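Local coordinates for uncharacterized protein (Pseudomonas aeruginosa PAO1, PDB 4R1D) that probably hydrolyses lipids as Tle4, a calcium-binding alpha/beta-hydrolase effector of the H2 type VI secretion system that forms a complex with its partner Tli4, at residues I251-S256 and G276-V281; G258-R263 and V281-G286; E70-P75 and V304-N309; M58-R63 and G137-S142. All coordinates share one frame; numbering follows the deposited sequence.

Contact 1. Residues I251-S256 and G276-V281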
loop_
_atom_site.group_PDB
_atom_site.type_symbol
_atom_site.label_atom_id
_atom_site.label_comp_id
_atom_site.label_asym_id
_atom_site.label_seq_id
_atom_site.Cartn_x
_atom_site.Cartn_y
_atom_site.Cartn_z
ATOM N N ILE A 251 -13.414 4.315 -19.744
ATOM C CA ILE A 251 -12.736 3.047 -20.019
ATOM C C ILE A 251 -11.653 2.863 -18.974
ATOM O O ILE A 251 -10.860 3.767 -18.749
ATOM C CB ILE A 251 -12.092 3.062 -21.410
ATOM C CG1 ILE A 251 -13.167 3.238 -22.481
ATOM C CG2 ILE A 251 -11.278 1.786 -21.653
ATOM C CD1 ILE A 251 -12.605 3.600 -23.847
ATOM N N LEU A 252 -11.620 1.704 -18.326
ATOM C CA LEU A 252 -10.581 1.427 -17.329
ATOM C C LEU A 252 -9.363 0.798 -18.001
ATOM O O LEU A 252 -9.508 -0.047 -18.884
ATOM C CB LEU A 252 -11.099 0.461 -16.247
ATOM C CG LEU A 252 -12.363 0.866 -15.490
ATOM C CD1 LEU A 252 -12.661 -0.104 -14.351
ATOM C CD2 LEU A 252 -12.219 2.289 -14.943
ATOM N N VAL A 253 -8.171 1.220 -17.592
ATOM C CA VAL A 253 -6.928 0.574 -18.024
ATOM C C VAL A 253 -6.170 0.284 -16.742
ATOM O O VAL A 253 -5.853 1.203 -15.971
ATOM C CB VAL A 253 -6.107 1.480 -18.966
ATOM C CG1 VAL A 253 -4.781 0.835 -19.295
ATOM C CG2 VAL A 253 -6.910 1.788 -20.243
ATOM N N THR A 254 -5.930 -0.995 -16.468
ATOM C CA THR A 254 -5.391 -1.381 -15.173
ATOM C C THR A 254 -4.034 -2.049 -15.277
ATOM O O THR A 254 -3.718 -2.708 -16.269
ATOM C CB THR A 254 -6.345 -2.343 -14.422
ATOM O OG1 THR A 254 -6.240 -3.659 -14.972
ATOM C CG2 THR A 254 -7.791 -1.863 -14.540
ATOM N N HIS A 255 -3.242 -1.886 -14.225
ATOM C CA HIS A 255 -1.985 -2.624 -14.089
ATOM C C HIS A 255 -2.044 -3.539 -12.870
ATOM O O HIS A 255 -2.442 -3.119 -11.780
ATOM C CB HIS A 255 -0.828 -1.641 -13.940
ATOM C CG HIS A 255 0.521 -2.281 -13.830
ATOM N ND1 HIS A 255 1.092 -3.017 -14.849
ATOM C CD2 HIS A 255 1.416 -2.284 -12.819
ATOM C CE1 HIS A 255 2.287 -3.437 -14.468
ATOM N NE2 HIS A 255 2.510 -2.998 -13.246
ATOM N N SER A 256 -1.664 -4.794 -13.051
ATOM C CA SER A 256 -1.422 -5.648 -11.888
ATOM C C SER A 256 -2.670 -5.743 -10.994
ATOM O O SER A 256 -3.782 -5.953 -11.482
ATOM C CB SER A 256 -0.223 -5.081 -11.107
ATOM O OG SER A 256 0.139 -5.897 -9.997
ATOM N N GLY A 276 -15.813 -0.529 -20.817
ATOM C CA GLY A 276 -14.982 -1.691 -21.070
ATOM C C GLY A 276 -13.715 -1.613 -20.239
ATOM O O GLY A 276 -13.428 -0.591 -19.614
ATOM N N VAL A 277 -12.945 -2.693 -20.231
ATOM C CA VAL A 277 -11.786 -2.762 -19.353
ATOM C C VAL A 277 -10.592 -3.391 -20.050
ATOM O O VAL A 277 -10.705 -4.446 -20.679
ATOM C CB VAL A 277 -12.115 -3.605 -18.123
ATOM C CG1 VAL A 277 -10.899 -3.727 -17.213
ATOM C CG2 VAL A 277 -13.311 -2.987 -17.362
ATOM N N VAL A 278 -9.454 -2.712 -19.934
ATOM C CA VAL A 278 -8.156 -3.254 -20.278
ATOM C C VAL A 278 -7.442 -3.656 -18.989
ATOM O O VAL A 278 -7.320 -2.854 -18.064
ATOM C CB VAL A 278 -7.329 -2.191 -21.012
ATOM C CG1 VAL A 278 -5.824 -2.561 -21.041
ATOM C CG2 VAL A 278 -7.895 -1.976 -22.415
ATOM N N HIS A 279 -7.003 -4.908 -18.925
ATOM C CA HIS A 279 -6.166 -5.398 -17.831
ATOM C C HIS A 279 -4.773 -5.743 -18.340
ATOM O O HIS A 279 -4.624 -6.491 -19.321
ATOM C CB HIS A 279 -6.720 -6.703 -17.243
ATOM C CG HIS A 279 -8.022 -6.577 -16.515
ATOM N ND1 HIS A 279 -8.267 -5.609 -15.563
ATOM C CD2 HIS A 279 -9.116 -7.376 -16.532
ATOM C CE1 HIS A 279 -9.480 -5.787 -15.063
ATOM N NE2 HIS A 279 -10.015 -6.853 -15.632
ATOM N N GLY A 280 -3.759 -5.248 -17.640
ATOM C CA GLY A 280 -2.380 -5.652 -17.865
ATOM C C GLY A 280 -1.840 -6.392 -16.651
ATOM O O GLY A 280 -2.016 -5.954 -15.511
ATOM N N VAL A 281 -1.197 -7.525 -16.904
ATOM C CA VAL A 281 -0.571 -8.357 -15.873
ATOM C C VAL A 281 -1.350 -8.531 -14.570
ATOM O O VAL A 281 -0.773 -8.439 -13.481
ATOM C CB VAL A 281 0.895 -7.933 -15.563
ATOM C CG1 VAL A 281 1.733 -7.972 -16.828
ATOM C CG2 VAL A 281 0.962 -6.536 -14.877
HETATM O O HOH W 1 -4.439 -5.546 -14.198
#
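G276 O accepts a rather long bond from L252 N (3.2 Å), between two parallel strands whose short axes diverge by only 12°. V277 adds methyl packing, CG2 against CD1 of L252, on the face that also carries T254 and H279. V278 then binds the first strand on both sides of V253: its N reaches L252 O at 2.9 Å in a nearly straight bond (177° at the hydrogen), and its O takes T254 N at 2.8 Å. On the other face its side chain lies alongside that of V253 and points the same way, CG1 to CG1 at 4.0 Å. H279 also runs side by side with its partner. Its ND1 donates to T254 OG1 at 2.9 Å, with the hydroxyl in the plane of the imidazole; T254 OG1 in turn donates to a water that binds G280 O and S256 O. G280 N bonds T254 O, and G280 O takes S256 N at 2.7 Å. V281, past the strand end, sets CG2 obliquely against the H255 ring. S256 has left the strand with a positive phi (58°), and its OG is hydrogen-bonded to H535 NE2. A serine with such a backbone, in the sharp turn between strand 250-255 and helix 258-267 and bonded to a histidine, is consistent with the nucleophile elbow of an alpha/beta hydrolase.

Contact 2. Residues G258-R263 and V281-G286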
loop_
_atom_site.group_PDB
_atom_site.type_symbol
_atom_site.label_atom_id
_atom_site.label_comp_id
_atom_site.label_asym_id
_atom_site.label_seq_id
_atom_site.Cartn_x
_atom_site.Cartn_y
_atom_site.Cartn_z
ATOM N N GLY A 258 -4.394 -3.641 -9.743
ATOM C CA GLY A 258 -5.403 -2.666 -10.123
ATOM C C GLY A 258 -6.543 -3.344 -10.876
ATOM O O GLY A 258 -7.654 -2.828 -10.943
ATOM N N GLY A 259 -6.265 -4.513 -11.445
ATOM C CA GLY A 259 -7.288 -5.275 -12.134
ATOM C C GLY A 259 -8.306 -5.894 -11.186
ATOM O O GLY A 259 -9.461 -6.119 -11.549
ATOM N N LEU A 260 -7.867 -6.207 -9.977
ATOM C CA LEU A 260 -8.789 -6.720 -8.974
ATOM C C LEU A 260 -9.684 -5.583 -8.460
ATOM O O LEU A 260 -10.887 -5.779 -8.219
ATOM C CB LEU A 260 -8.031 -7.391 -7.829
ATOM C CG LEU A 260 -7.437 -8.782 -8.120
ATOM C CD1 LEU A 260 -6.365 -8.733 -9.169
ATOM C CD2 LEU A 260 -6.873 -9.373 -6.824
ATOM N N VAL A 261 -9.098 -4.401 -8.314
ATOM C CA VAL A 261 -9.860 -3.208 -7.948
ATOM C C VAL A 261 -10.954 -2.972 -8.989
ATOM O O VAL A 261 -12.119 -2.764 -8.647
ATOM C CB VAL A 261 -8.952 -1.964 -7.863
ATOM C CG1 VAL A 261 -9.788 -0.691 -7.637
ATOM C CG2 VAL A 261 -7.868 -2.150 -6.759
ATOM N N ALA A 262 -10.571 -3.029 -10.261
ATOM C CA ALA A 262 -11.505 -2.804 -11.357
ATOM C C ALA A 262 -12.634 -3.834 -11.352
ATOM O O ALA A 262 -13.797 -3.502 -11.530
ATOM C CB ALA A 262 -10.776 -2.834 -12.691
ATOM N N ARG A 263 -12.293 -5.095 -11.143
ATOM C CA ARG A 263 -13.325 -6.122 -11.132
ATOM C C ARG A 263 -14.277 -5.966 -9.951
ATOM O O ARG A 263 -15.477 -6.143 -10.097
ATOM C CB ARG A 263 -12.701 -7.514 -11.183
ATOM C CG ARG A 263 -12.137 -7.860 -12.566
ATOM C CD ARG A 263 -11.269 -9.112 -12.517
ATOM N NE ARG A 263 -12.061 -10.254 -12.061
ATOM C CZ ARG A 263 -11.568 -11.326 -11.448
ATOM N NH1 ARG A 263 -10.263 -11.430 -11.195
ATOM N NH2 ARG A 263 -12.391 -12.304 -11.079
ATOM N N VAL A 281 -1.197 -7.525 -16.904
ATOM C CA VAL A 281 -0.571 -8.357 -15.873
ATOM C C VAL A 281 -1.350 -8.531 -14.570
ATOM O O VAL A 281 -0.773 -8.439 -13.481
ATOM C CB VAL A 281 0.895 -7.933 -15.563
ATOM C CG1 VAL A 281 1.733 -7.972 -16.828
ATOM C CG2 VAL A 281 0.962 -6.536 -14.877
ATOM N N GLN A 282 -2.644 -8.820 -14.680
ATOM C CA GLN A 282 -3.468 -9.018 -13.497
ATOM C C GLN A 282 -3.156 -10.367 -12.872
ATOM O O GLN A 282 -3.164 -11.374 -13.562
ATOM C CB GLN A 282 -4.959 -8.985 -13.838
ATOM C CG GLN A 282 -5.824 -9.059 -12.584
ATOM C CD GLN A 282 -7.319 -9.097 -12.851
ATOM O OE1 GLN A 282 -7.824 -8.565 -13.864
ATOM N NE2 GLN A 282 -8.046 -9.727 -11.935
ATOM N N PRO A 283 -2.886 -10.386 -11.569
ATOM C CA PRO A 283 -2.823 -11.664 -10.849
ATOM C C PRO A 283 -4.260 -12.050 -10.459
ATOM O O PRO A 283 -4.672 -11.903 -9.298
ATOM C CB PRO A 283 -1.995 -11.316 -9.616
ATOM C CG PRO A 283 -2.344 -9.874 -9.333
ATOM C CD PRO A 283 -2.583 -9.234 -10.700
ATOM N N ALA A 284 -5.005 -12.540 -11.448
ATOM C CA ALA A 284 -6.454 -12.691 -11.367
ATOM C C ALA A 284 -6.836 -13.627 -10.240
ATOM O O ALA A 284 -7.866 -13.435 -9.580
ATOM C CB ALA A 284 -7.013 -13.210 -12.712
ATOM N N THR A 285 -5.993 -14.629 -10.014
ATOM C CA THR A 285 -6.246 -15.590 -8.952
ATOM C C THR A 285 -5.128 -15.542 -7.911
ATOM O O THR A 285 -5.008 -16.432 -7.075
ATOM C CB THR A 285 -6.383 -17.018 -9.513
ATOM O OG1 THR A 285 -5.211 -17.346 -10.280
ATOM C CG2 THR A 285 -7.631 -17.129 -10.387
ATOM N N GLY A 286 -4.303 -14.495 -7.960
ATOM C CA GLY A 286 -3.267 -14.346 -6.951
ATOM C C GLY A 286 -1.883 -14.743 -7.427
ATOM O O GLY A 286 -1.658 -14.877 -8.628
HETATM O O HOH W 2 -10.979 -14.315 -9.753
#
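R263 NH2 donates to a water at 2.8 Å, and that water passes a longer bond of 3.2 Å to A284 O. The water and A284 O both lie at the edge of the guanidinium, close to its plane. The Q282 carboxamide also lies near the guanidinium plane, beside NH1 and CD of R263, its own plane turned 33° from that of the arginine. Q282 gets there as an extended chain, CG anti to the backbone N (chi1 -175°), running in against the first turn of the helix. Its CG sits 4.1 Å from G259 CA and its CD 3.7 Å from G259 C; with no side chain on G259, the amide can lie directly on the helix backbone. L260 crosses Q282 obliquely and touches it with one methyl: CD1 is 3.5 Å from Q282 CG and 4.1 Å from P283 CD. P283 is the centre of an inverse gamma turn and opens a type I turn that ends at G286. Beyond the two segments, R263 NE bonds G422 O and its guanidinium makes a cation-pi contact with Y423. The contact thus joins helix 258-267 to the loop leaving strand 274-280, while V261 packs on helix 215-238, A262 on strand 250-255 and A284 on helix 507-510.

Contact 3. Residues E70-P75 and V304-N309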
loop_
_atom_site.group_PDB
_atom_site.type_symbol
_atom_site.label_atom_id
_atom_site.label_comp_id
_atom_site.label_asym_id
_atom_site.label_seq_id
_atom_site.Cartn_x
_atom_site.Cartn_y
_atom_site.Cartn_z
ATOM N N GLU A 70 5.112 11.942 4.130
ATOM C CA GLU A 70 5.231 10.859 3.148
ATOM C C GLU A 70 5.647 9.547 3.820
ATOM O O GLU A 70 6.637 9.515 4.544
ATOM C CB GLU A 70 6.267 11.232 2.084
ATOM C CG GLU A 70 5.924 12.446 1.229
ATOM C CD GLU A 70 6.198 13.781 1.916
ATOM O OE1 GLU A 70 6.760 13.780 3.031
ATOM O OE2 GLU A 70 5.856 14.834 1.328
ATOM N N VAL A 71 4.901 8.468 3.578
ATOM C CA VAL A 71 5.256 7.161 4.126
ATOM C C VAL A 71 5.498 6.117 3.037
ATOM O O VAL A 71 5.948 5.015 3.327
ATOM C CB VAL A 71 4.165 6.622 5.080
ATOM C CG1 VAL A 71 4.033 7.527 6.311
ATOM C CG2 VAL A 71 2.848 6.521 4.352
ATOM N N TRP A 72 5.177 6.448 1.791
ATOM C CA TRP A 72 5.380 5.494 0.687
ATOM C C TRP A 72 5.555 6.259 -0.613
ATOM O O TRP A 72 4.654 6.975 -1.031
ATOM C CB TRP A 72 4.199 4.539 0.531
ATOM C CG TRP A 72 4.511 3.431 -0.434
ATOM C CD1 TRP A 72 4.011 3.255 -1.698
ATOM C CD2 TRP A 72 5.434 2.360 -0.214
ATOM N NE1 TRP A 72 4.568 2.121 -2.275
ATOM C CE2 TRP A 72 5.446 1.561 -1.379
ATOM C CE3 TRP A 72 6.252 1.998 0.860
ATOM C CZ2 TRP A 72 6.235 0.417 -1.489
ATOM C CZ3 TRP A 72 7.033 0.857 0.751
ATOM C CH2 TRP A 72 7.024 0.083 -0.410
ATOM N N ARG A 73 6.729 6.118 -1.219
ATOM C CA ARG A 73 7.032 6.768 -2.483
ATOM C C ARG A 73 8.099 5.977 -3.237
ATOM O O ARG A 73 9.296 6.303 -3.218
ATOM C CB ARG A 73 7.435 8.220 -2.281
ATOM C CG ARG A 73 7.116 9.076 -3.498
ATOM C CD ARG A 73 7.361 10.543 -3.229
ATOM N NE ARG A 73 6.223 11.237 -2.628
ATOM C CZ ARG A 73 6.108 12.559 -2.655
ATOM N NH1 ARG A 73 7.046 13.268 -3.269
ATOM N NH2 ARG A 73 5.067 13.169 -2.105
ATOM N N PRO A 74 7.642 4.916 -3.901
ATOM C CA PRO A 74 8.415 3.924 -4.650
ATOM C C PRO A 74 9.132 4.559 -5.832
ATOM O O PRO A 74 8.693 5.591 -6.333
ATOM C CB PRO A 74 7.340 2.953 -5.137
ATOM C CG PRO A 74 6.079 3.778 -5.188
ATOM C CD PRO A 74 6.194 4.673 -3.986
ATOM N N PRO A 75 10.236 3.950 -6.278
ATOM C CA PRO A 75 10.815 2.689 -5.793
ATOM C C PRO A 75 11.621 2.881 -4.520
ATOM O O PRO A 75 12.192 3.954 -4.306
ATOM C CB PRO A 75 11.767 2.301 -6.926
ATOM C CG PRO A 75 12.232 3.615 -7.453
ATOM C CD PRO A 75 11.018 4.515 -7.391
ATOM N N VAL A 304 10.616 -2.516 -5.744
ATOM C CA VAL A 304 9.681 -2.157 -4.692
ATOM C C VAL A 304 9.557 -3.314 -3.718
ATOM O O VAL A 304 9.274 -4.442 -4.125
ATOM C CB VAL A 304 8.322 -1.798 -5.275
ATOM C CG1 VAL A 304 7.449 -1.193 -4.213
ATOM C CG2 VAL A 304 8.509 -0.813 -6.422
ATOM N N VAL A 305 9.785 -3.030 -2.439
ATOM C CA VAL A 305 9.897 -4.080 -1.435
ATOM C C VAL A 305 9.214 -3.689 -0.134
ATOM O O VAL A 305 9.056 -2.509 0.146
ATOM C CB VAL A 305 11.380 -4.412 -1.145
ATOM C CG1 VAL A 305 12.102 -4.824 -2.426
ATOM C CG2 VAL A 305 12.085 -3.226 -0.493
ATOM N N LEU A 306 8.815 -4.682 0.659
ATOM C CA LEU A 306 8.307 -4.426 2.002
ATOM C C LEU A 306 9.205 -5.052 3.069
ATOM O O LEU A 306 8.827 -5.148 4.232
ATOM C CB LEU A 306 6.872 -4.932 2.147
ATOM C CG LEU A 306 5.844 -4.228 1.265
ATOM C CD1 LEU A 306 4.472 -4.874 1.390
ATOM C CD2 LEU A 306 5.767 -2.753 1.667
ATOM N N GLY A 307 10.396 -5.475 2.669
ATOM C CA GLY A 307 11.351 -5.999 3.627
ATOM C C GLY A 307 12.372 -6.933 3.008
ATOM O O GLY A 307 12.180 -7.435 1.898
ATOM N N ARG A 308 13.461 -7.157 3.742
ATOM C CA ARG A 308 14.575 -7.964 3.244
ATOM C C ARG A 308 14.665 -9.322 3.930
ATOM O O ARG A 308 15.581 -10.097 3.658
ATOM C CB ARG A 308 15.886 -7.221 3.447
ATOM C CG ARG A 308 15.975 -5.947 2.656
ATOM C CD ARG A 308 15.852 -6.232 1.177
ATOM N NE ARG A 308 16.093 -5.025 0.401
ATOM C CZ ARG A 308 15.946 -4.943 -0.912
ATOM N NH1 ARG A 308 15.556 -6.006 -1.606
ATOM N NH2 ARG A 308 16.190 -3.794 -1.526
ATOM N N ASN A 309 13.733 -9.592 4.827
ATOM C CA ASN A 309 13.600 -10.924 5.414
ATOM C C ASN A 309 12.151 -11.163 5.814
ATOM O O ASN A 309 11.283 -10.276 5.669
ATOM C CB ASN A 309 14.572 -11.142 6.594
ATOM C CG ASN A 309 14.371 -10.143 7.723
ATOM O OD1 ASN A 309 13.252 -9.767 8.042
ATOM N ND2 ASN A 309 15.471 -9.718 8.345
#
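W72 pushes the six-membered end of its indole against the extended run V304-L306. CZ2 meets V304 CG1 at 3.4 Å, the methyl sitting at the ring edge near its plane. The next ring atom, CH2, lies 3.3 Å from V305 O, which is in the indole plane, so the carbonyl faces the aromatic rim. L306 crosses the indole at about a right angle and brings CD2 to 3.7 Å from W72 CH2, an oblique approach. The indole is swung into this position with CG anti to the backbone N (chi1 -170°).

V304 divides its two methyls between neighbours. While CG1 goes to the tryptophan, CG2 touches the proline pair beyond it, 4.1 Å from P74 CB and 4.2 Å from P75 CA. The peptide between P74 and P75 is cis, which kinks the chain just where V304 rests on it.

The polar groups are served from elsewhere: W72 NE1 bonds M58 O, and V305 O accepts from N76 ND2. W211 meets the W72 ring edge-to-face. V71 and W72 both oppose L62 in a classic beta bulge, and E70, at the start of the strand, forms a salt bridge with R177 of the other protein chain of the assembly. Between the two segments themselves the chemistry is van der Waals contact of methyls, proline carbons and an aromatic edge, with one carbonyl oxygen against the ring rim, so the fit rests on shape, while the indole N-H is bonded to M58 O, which probably helps to set the ring's orientation.

Contact 4. Residues M58-R63 and G137-S142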
loop_
_atom_site.group_PDB
_atom_site.type_symbol
_atom_site.label_atom_id
_atom_site.label_comp_id
_atom_site.label_asym_id
_atom_site.label_seq_id
_atom_site.Cartn_x
_atom_site.Cartn_y
_atom_site.Cartn_z
ATOM N N MET A 58 1.627 -1.953 -4.786
ATOM C CA MET A 58 2.470 -0.938 -4.140
ATOM C C MET A 58 2.710 0.292 -5.031
ATOM O O MET A 58 3.698 1.003 -4.859
ATOM C CB MET A 58 3.836 -1.552 -3.759
ATOM C CG MET A 58 3.766 -2.569 -2.626
ATOM S SD MET A 58 5.383 -3.301 -2.186
ATOM C CE MET A 58 5.615 -4.447 -3.563
ATOM N N GLY A 59 1.800 0.545 -5.966
ATOM C CA GLY A 59 2.082 1.467 -7.057
ATOM C C GLY A 59 1.720 2.921 -6.814
ATOM O O GLY A 59 2.103 3.798 -7.598
ATOM N N THR A 60 1.005 3.175 -5.721
ATOM C CA THR A 60 0.485 4.506 -5.422
ATOM C C THR A 60 1.203 5.097 -4.215
ATOM O O THR A 60 1.379 4.427 -3.204
ATOM C CB THR A 60 -1.048 4.464 -5.158
ATOM O OG1 THR A 60 -1.728 3.930 -6.312
ATOM C CG2 THR A 60 -1.617 5.863 -4.822
ATOM N N ASN A 61 1.614 6.352 -4.338
ATOM C CA ASN A 61 2.228 7.084 -3.225
ATOM C C ASN A 61 1.262 7.275 -2.074
ATOM O O ASN A 61 0.083 7.537 -2.306
ATOM C CB ASN A 61 2.680 8.460 -3.708
ATOM C CG ASN A 61 3.661 8.382 -4.859
ATOM O OD1 ASN A 61 4.551 7.530 -4.875
ATOM N ND2 ASN A 61 3.506 9.283 -5.834
ATOM N N LEU A 62 1.758 7.188 -0.836
ATOM C CA LEU A 62 0.906 7.332 0.343
ATOM C C LEU A 62 1.526 8.288 1.341
ATOM O O LEU A 62 2.752 8.379 1.458
ATOM C CB LEU A 62 0.715 5.989 1.061
ATOM C CG LEU A 62 0.249 4.818 0.199
ATOM C CD1 LEU A 62 0.280 3.542 1.028
ATOM C CD2 LEU A 62 -1.152 5.086 -0.361
ATOM N N ARG A 63 0.662 8.973 2.072
ATOM C CA ARG A 63 1.090 9.807 3.174
ATOM C C ARG A 63 0.252 9.465 4.387
ATOM O O ARG A 63 -0.842 8.919 4.257
ATOM C CB ARG A 63 0.930 11.285 2.810
ATOM C CG ARG A 63 -0.517 11.688 2.556
ATOM C CD ARG A 63 -0.591 13.106 2.008
ATOM N NE ARG A 63 -1.979 13.514 1.801
ATOM C CZ ARG A 63 -2.369 14.384 0.878
ATOM N NH1 ARG A 63 -1.478 14.918 0.047
ATOM N NH2 ARG A 63 -3.648 14.698 0.765
ATOM N N GLY A 137 0.742 12.330 -10.440
ATOM C CA GLY A 137 1.745 12.351 -9.391
ATOM C C GLY A 137 1.371 11.445 -8.230
ATOM O O GLY A 137 1.998 11.481 -7.178
ATOM N N LYS A 138 0.328 10.648 -8.418
ATOM C CA LYS A 138 -0.114 9.705 -7.394
ATOM C C LYS A 138 0.642 8.389 -7.441
ATOM O O LYS A 138 0.572 7.608 -6.494
ATOM C CB LYS A 138 -1.581 9.349 -7.609
ATOM C CG LYS A 138 -2.575 10.424 -7.255
ATOM C CD LYS A 138 -3.939 10.017 -7.766
ATOM C CE LYS A 138 -4.957 11.155 -7.628
ATOM N NZ LYS A 138 -6.310 10.737 -8.102
ATOM N N VAL A 139 1.314 8.120 -8.555
ATOM C CA VAL A 139 1.838 6.777 -8.817
ATOM C C VAL A 139 3.312 6.753 -9.223
ATOM O O VAL A 139 3.873 7.771 -9.633
ATOM C CB VAL A 139 1.010 6.055 -9.906
ATOM C CG1 VAL A 139 -0.422 5.877 -9.444
ATOM C CG2 VAL A 139 1.074 6.823 -11.222
ATOM N N MET A 140 3.927 5.575 -9.116
ATOM C CA MET A 140 5.339 5.400 -9.441
ATOM C C MET A 140 5.638 5.958 -10.835
ATOM O O MET A 140 5.031 5.554 -11.835
ATOM C CB MET A 140 5.711 3.920 -9.354
ATOM C CG MET A 140 7.192 3.636 -9.452
ATOM S SD MET A 140 7.504 1.878 -9.198
ATOM C CE MET A 140 9.291 1.867 -9.258
ATOM N N ARG A 141 6.571 6.897 -10.901
ATOM C CA ARG A 141 6.757 7.649 -12.140
ATOM C C ARG A 141 7.245 6.808 -13.322
ATOM O O ARG A 141 6.611 6.786 -14.373
ATOM C CB ARG A 141 7.686 8.844 -11.930
ATOM C CG ARG A 141 7.977 9.530 -13.243
ATOM C CD ARG A 141 8.226 10.998 -13.081
ATOM N NE ARG A 141 9.189 11.287 -12.035
ATOM C CZ ARG A 141 10.434 10.825 -11.998
ATOM N NH1 ARG A 141 10.879 10.018 -12.946
ATOM N NH2 ARG A 141 11.231 11.173 -10.997
ATOM N N SER A 142 8.371 6.133 -13.153
ATOM C CA SER A 142 8.949 5.351 -14.252
ATOM C C SER A 142 8.007 4.254 -14.747
ATOM O O SER A 142 7.931 3.970 -15.945
ATOM C CB SER A 142 10.286 4.734 -13.826
ATOM O OG SER A 142 10.084 3.774 -12.799
HETATM O O HOH W 3 4.907 10.152 -8.614
#
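N61 turns its side chain onto the backbone of G137 and K138. CB stands 3.6 Å from K138 O, and CG (chi1 -58°, anti to the carbonyl carbon) lies equally close to that oxygen. At the tip, ND2 donates to G137 O at 3.0 Å; the acceptor is in the amide plane, though the donor stands well above the carbonyl plane and the bond is bent, 133° at the hydrogen. ND2 also reaches a water at 3.2 Å that donates to V139 O. The backbones are tied on either side of T60: N61 N bonds K138 O at 2.7 Å, and M140 N bonds G59 O at 3.0 Å. They make a single bridge between T60 and V139. T60 CG2 lies 3.3 Å from K138 O, while its OG1 is held by Y209 N. K138 NZ is hydrogen-bonded to C206 O, and the lysine makes a cation-pi contact with Y225. M140 occupies the N-cap position of helix 141-155, the helix carrying the calcium ligand E152. The contact thus ties the start of that helix to the lead-in of strand 62-64, with V113 of strand 111-113 packing on both T60 and K138.

All four contacts are largely buried, but they lie at different depths. Contacts 1 and 2 sit near the centre of the chain, share V281 and touch directly, joining the parts of one beta-alpha-beta unit; contact 1 uses regular strand bonds, contact 2 side chains and a water. Contacts 3 and 4 lie farther out, with centres 11 Å apart, and meet through the small antiparallel sheet where strands 62-64 and 70-72 are neighbours. There the chemistry divides: contact 4 is mostly backbone bonding, with a single bridge, contact 3 apolar packing of a strand end and the prolines after it against a loop. Contact 3 also reaches the partner protein, with a salt bridge from E70.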